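Local structure of molybdopterin biosynthesis Mog protein (Mycobacterium tuberculosis, 2G4R) at residues A[54-59]-A[85-90]; A[47-52]-A[81-86]. The protein probably takes part in molybdenum cofactor biosynthesis, where as a MogA-type protein it is expected to bind molybdopterin. All coordinates share one frame; numbering follows the deposited sequence.

How the contacts relate
Both contacts join the same two neighbouring helices, 49-60 and 80-87, within the probable molybdopterin-binding domain. Contact 2 pairs the N-terminal turn of helix 49-60 with the middle of helix 80-87. Contact 1 pairs later turns of helix 49-60 with the C-terminal end of helix 80-87. The centres of the two contacts are about 8 Å apart, and Val85 and Ala86 belong to both. Leu55 of contact 1 joins them directly: its CD1 lies 3.7 Å from CA of Thr84 in contact 2. Val87 and His83, one helical turn apart, are the main side chains that helix 80-87 sends to its neighbour. Each contact centre is about 12 Å from the centre of the chain.

Contact 1: A[54-59]-A[85-90]; sequences ALHDAV and VAVLDY
The imidazole ring of His56 carries a methyl group of Val87 on one face. CG2 of Val87 lies 3.6 Å from the centroid of the His56 ring, 15° off the ring normal, which makes a CH-pi contact. The methyl is offset toward the rim on the NE2 side. This is helix-helix packing in an alpha/beta domain with a mixed sheet: helix 49-60 meets the last turn of helix 80-87. Val87 does most of the work for its segment, and both of its methyls are used. CG2 also reaches CB of Leu55 at 3.9 Å, so this one methyl touches both His56 and Leu55. CG1 is anti to the backbone N (chi1 175°) and is directed to Val59 instead. Leu55 and Val59 also pack on Ile66 of strand 65-69, so they link the helix pair to the sheet. His56 lies on the exposed side, and its ring covers Val87 there. Just after Val87 the chain leaves the helix at Leu88. It then enters a classic beta bulge, with Asp89 and Tyr90 both paired opposite Val119 of strand 117-120. On the side toward strand 65-69, the CG1 methyl of Val87 meets CG2 of Val59 at 3.9 Å.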
loop_
_atom_site.group_PDB
_atom_site.type_symbol
_atom_site.label_atom_id
_atom_site.label_comp_id
_atom_site.label_asym_id
_atom_site.label_seq_id
_atom_site.Cartn_x
_atom_site.Cartn_y
_atom_site.Cartn_z
ATOM N N ALA A 54 9.863 7.416 -3.165
ATOM C CA ALA A 54 9.704 6.893 -4.542
ATOM C C ALA A 54 10.452 7.734 -5.640
ATOM O O ALA A 54 11.111 7.202 -6.540
ATOM C CB ALA A 54 8.259 6.781 -4.872
ATOM N N LEU A 55 10.415 9.046 -5.511
ATOM C CA LEU A 55 11.042 9.909 -6.494
ATOM C C LEU A 55 12.560 9.812 -6.414
ATOM O O LEU A 55 13.231 9.688 -7.433
ATOM C CB LEU A 55 10.567 11.341 -6.340
ATOM C CG LEU A 55 9.089 11.621 -6.656
ATOM C CD1 LEU A 55 8.830 13.104 -6.501
ATOM C CD2 LEU A 55 8.692 11.177 -8.002
ATOM N N HIS A 56 13.103 9.886 -5.217
ATOM C CA HIS A 56 14.567 9.790 -5.060
ATOM C C HIS A 56 15.053 8.465 -5.624
ATOM O O HIS A 56 16.014 8.413 -6.370
ATOM C CB HIS A 56 14.974 9.955 -3.605
ATOM C CG HIS A 56 15.059 11.386 -3.154
ATOM N ND1 HIS A 56 15.995 12.272 -3.639
ATOM C CD2 HIS A 56 14.323 12.078 -2.253
ATOM C CE1 HIS A 56 15.845 13.441 -3.045
ATOM N NE2 HIS A 56 14.837 13.347 -2.199
ATOM N N ASP A 57 14.349 7.391 -5.295
ATOM C CA ASP A 57 14.679 6.092 -5.776
ATOM C C ASP A 57 14.632 6.040 -7.296
ATOM O O ASP A 57 15.462 5.382 -7.924
ATOM C CB ASP A 57 13.735 5.055 -5.178
ATOM C CG ASP A 57 14.050 4.746 -3.696
ATOM O OD1 ASP A 57 15.038 5.297 -3.129
ATOM O OD2 ASP A 57 13.294 3.945 -3.095
ATOM N N ALA A 58 13.686 6.743 -7.914
ATOM C CA ALA A 58 13.540 6.597 -9.333
ATOM C C ALA A 58 14.629 7.411 -10.064
ATOM O O ALA A 58 15.217 6.960 -11.056
ATOM C CB ALA A 58 12.118 6.963 -9.768
ATOM N N VAL A 59 14.960 8.551 -9.509
ATOM C CA VAL A 59 15.977 9.427 -10.049
ATOM C C VAL A 59 17.343 8.734 -9.937
ATOM O O VAL A 59 18.140 8.769 -10.866
ATOM C CB VAL A 59 15.970 10.766 -9.271
ATOM C CG1 VAL A 59 17.278 11.582 -9.457
ATOM C CG2 VAL A 59 14.787 11.590 -9.701
ATOM N N VAL A 85 9.246 19.141 -5.934
ATOM C CA VAL A 85 10.148 20.290 -5.931
ATOM C C VAL A 85 11.428 19.950 -5.140
ATOM O O VAL A 85 12.510 20.347 -5.558
ATOM C CB VAL A 85 9.524 21.560 -5.318
ATOM C CG1 VAL A 85 10.638 22.700 -5.070
ATOM C CG2 VAL A 85 8.374 22.109 -6.196
ATOM N N ALA A 86 11.300 19.226 -4.027
ATOM C CA ALA A 86 12.480 18.893 -3.208
ATOM C C ALA A 86 13.484 18.071 -3.989
ATOM O O ALA A 86 14.672 18.280 -3.854
ATOM C CB ALA A 86 12.068 18.127 -1.908
ATOM N N VAL A 87 13.002 17.128 -4.793
ATOM C CA VAL A 87 13.847 16.275 -5.604
ATOM C C VAL A 87 14.388 16.978 -6.854
ATOM O O VAL A 87 15.481 16.683 -7.319
ATOM C CB VAL A 87 13.072 14.994 -6.016
ATOM C CG1 VAL A 87 13.853 14.142 -6.937
ATOM C CG2 VAL A 87 12.732 14.178 -4.788
ATOM N N LEU A 88 13.626 17.923 -7.395
ATOM C CA LEU A 88 13.974 18.556 -8.681
ATOM C C LEU A 88 15.207 19.437 -8.585
ATOM O O LEU A 88 15.426 20.064 -7.553
ATOM C CB LEU A 88 12.803 19.408 -9.173
ATOM C CG LEU A 88 11.630 18.632 -9.779
ATOM C CD1 LEU A 88 10.481 19.558 -10.288
ATOM C CD2 LEU A 88 12.104 17.789 -10.887
ATOM N N ASP A 89 15.987 19.477 -9.660
ATOM C CA ASP A 89 17.016 20.520 -9.840
ATOM C C ASP A 89 16.319 21.842 -10.174
ATOM O O ASP A 89 16.645 22.894 -9.591
ATOM C CB ASP A 89 18.005 20.148 -10.960
ATOM C CG ASP A 89 18.902 18.968 -10.597
ATOM O OD1 ASP A 89 19.182 18.754 -9.400
ATOM O OD2 ASP A 89 19.314 18.241 -11.523
ATOM N N TYR A 90 15.342 21.794 -11.095
ATOM C CA TYR A 90 14.539 22.954 -11.403
ATOM C C TYR A 90 13.165 22.594 -11.978
ATOM O O TYR A 90 12.956 21.459 -12.430
ATOM C CB TYR A 90 15.277 23.843 -12.403
ATOM C CG TYR A 90 15.731 23.108 -13.637
ATOM C CD1 TYR A 90 14.850 22.883 -14.702
ATOM C CD2 TYR A 90 17.041 22.667 -13.753
ATOM C CE1 TYR A 90 15.243 22.205 -15.823
ATOM C CE2 TYR A 90 17.461 21.988 -14.882
ATOM C CZ TYR A 90 16.547 21.777 -15.913
ATOM O OH TYR A 90 16.940 21.107 -17.016
#

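Contact 2: A[47-52]-A[81-86]; sequences DGNPVG and PEHTVA
The N-terminal turn of helix 49-60 packs against helix 80-87 in the alpha/beta fold of this probable molybdopterin-binding domain. The side chain that carries the contact is His83, whose ring reaches across to the backbone of Gly48, the N-cap residue. The carbonyl of Gly48 lies over one face of the ring. Its O is 3.3 Å above the plane of the His83 ring, over the ring centre. Gly48 C lies over the same face but toward its NE2 side, 3.2 Å from NE2 of His83. The O and NE2 are near each other too, but the angle is too poor for a hydrogen bond. The same carbonyl O of Gly48 accepts a hydrogen bond from N of Val51 at 2.8 Å, within the first turn of the helix. His83 CG lies beside its backbone N (chi1 -73°) and anti to the carbonyl carbon, and this carries the ring across to the cap. Asn49 reaches the ring edge with OD1, near the ring plane and 3.6 Å from CE1 of His83. The amide and ring planes are nearly perpendicular, 89° apart. Asn49 also packs on Gln41 of the second subunit, so this corner lies beside a subunit interface. On the buried side, CG1 of Val51 touches CB of His83 at 3.8 Å, and Val51 also packs on Val11 of strand 6-11. The closest pair of CA atoms is that of Gly52 and His83, 5.2 Å apart. Gly52 has no side chain, and its backbone lies close to the imidazole. The Gly52 N approaches the ring obliquely, 3.6 Å from ND1 of His83.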
loop_
_atom_site.group_PDB
_atom_site.type_symbol
_atom_site.label_atom_id
_atom_site.label_comp_id
_atom_site.label_asym_id
_atom_site.label_seq_id
_atom_site.Cartn_x
_atom_site.Cartn_y
_atom_site.Cartn_z
ATOM N N ASP A 47 0.510 9.570 0.562
ATOM C CA ASP A 47 0.877 10.989 0.511
ATOM C C ASP A 47 2.047 11.188 1.473
ATOM O O ASP A 47 2.172 10.485 2.444
ATOM C CB ASP A 47 -0.239 11.879 1.048
ATOM C CG ASP A 47 -1.449 11.951 0.163
ATOM O OD1 ASP A 47 -1.390 12.344 -1.034
ATOM O OD2 ASP A 47 -2.536 11.691 0.716
ATOM N N GLY A 48 2.935 12.105 1.177
ATOM C CA GLY A 48 3.995 12.428 2.132
ATOM C C GLY A 48 5.331 11.817 1.828
ATOM O O GLY A 48 5.746 11.713 0.666
ATOM N N ASN A 49 6.019 11.438 2.889
ATOM C CA ASN A 49 7.361 10.926 2.756
ATOM C C ASN A 49 7.512 9.836 1.697
ATOM O O ASN A 49 8.527 9.830 0.985
ATOM C CB ASN A 49 7.942 10.504 4.110
ATOM C CG ASN A 49 8.358 11.718 5.008
ATOM O OD1 ASN A 49 8.636 12.830 4.536
ATOM N ND2 ASN A 49 8.416 11.466 6.314
ATOM N N PRO A 50 6.551 8.890 1.607
ATOM C CA PRO A 50 6.621 7.815 0.580
ATOM C C PRO A 50 6.739 8.353 -0.847
ATOM O O PRO A 50 7.343 7.674 -1.692
ATOM C CB PRO A 50 5.303 7.060 0.780
ATOM C CG PRO A 50 5.010 7.305 2.248
ATOM C CD PRO A 50 5.381 8.700 2.488
ATOM N N VAL A 51 6.244 9.577 -1.082
ATOM C CA VAL A 51 6.423 10.280 -2.382
ATOM C C VAL A 51 7.894 10.667 -2.614
ATOM O O VAL A 51 8.502 10.341 -3.663
ATOM C CB VAL A 51 5.551 11.545 -2.532
ATOM C CG1 VAL A 51 5.784 12.169 -3.961
ATOM C CG2 VAL A 51 4.080 11.217 -2.266
ATOM N N GLY A 52 8.466 11.378 -1.634
ATOM C CA GLY A 52 9.921 11.647 -1.663
ATOM C C GLY A 52 10.770 10.389 -1.894
ATOM O O GLY A 52 11.693 10.358 -2.728
ATOM N N PRO A 81 3.459 18.159 -4.784
ATOM C CA PRO A 81 4.272 19.252 -5.405
ATOM C C PRO A 81 5.506 19.568 -4.540
ATOM O O PRO A 81 6.606 19.690 -5.030
ATOM C CB PRO A 81 3.294 20.447 -5.367
ATOM C CG PRO A 81 1.993 19.866 -5.329
ATOM C CD PRO A 81 2.115 18.634 -4.484
ATOM N N GLU A 82 5.313 19.625 -3.232
ATOM C CA GLU A 82 6.427 19.840 -2.309
ATOM C C GLU A 82 7.485 18.784 -2.402
ATOM O O GLU A 82 8.666 19.104 -2.500
ATOM C CB GLU A 82 5.929 19.917 -0.847
ATOM C CG GLU A 82 5.235 21.177 -0.455
ATOM C CD GLU A 82 3.798 21.325 -0.979
ATOM O OE1 GLU A 82 3.187 20.357 -1.496
ATOM O OE2 GLU A 82 3.282 22.460 -0.869
ATOM N N HIS A 83 7.097 17.520 -2.311
ATOM C CA HIS A 83 8.051 16.430 -2.457
ATOM C C HIS A 83 8.778 16.378 -3.808
ATOM O O HIS A 83 9.948 15.964 -3.857
ATOM C CB HIS A 83 7.451 15.071 -2.116
ATOM C CG HIS A 83 7.227 14.880 -0.658
ATOM N ND1 HIS A 83 8.224 14.452 0.199
ATOM C CD2 HIS A 83 6.147 15.133 0.117
ATOM C CE1 HIS A 83 7.750 14.421 1.435
ATOM N NE2 HIS A 83 6.483 14.794 1.410
ATOM N N THR A 84 8.079 16.770 -4.884
ATOM C CA THR A 84 8.622 16.810 -6.244
ATOM C C THR A 84 9.652 17.945 -6.352
ATOM O O THR A 84 10.777 17.738 -6.849
ATOM C CB THR A 84 7.450 17.005 -7.266
ATOM O OG1 THR A 84 6.463 15.970 -7.075
ATOM C CG2 THR A 84 7.904 17.006 -8.714
ATOM N N VAL A 85 9.246 19.141 -5.934
ATOM C CA VAL A 85 10.148 20.290 -5.931
ATOM C C VAL A 85 11.428 19.950 -5.140
ATOM O O VAL A 85 12.510 20.347 -5.558
ATOM C CB VAL A 85 9.524 21.560 -5.318
ATOM C CG1 VAL A 85 10.638 22.700 -5.070
ATOM C CG2 VAL A 85 8.374 22.109 -6.196
ATOM N N ALA A 86 11.300 19.226 -4.027
ATOM C CA ALA A 86 12.480 18.893 -3.208
ATOM C C ALA A 86 13.484 18.071 -3.989
ATOM O O ALA A 86 14.672 18.280 -3.854
ATOM C CB ALA A 86 12.068 18.127 -1.908
#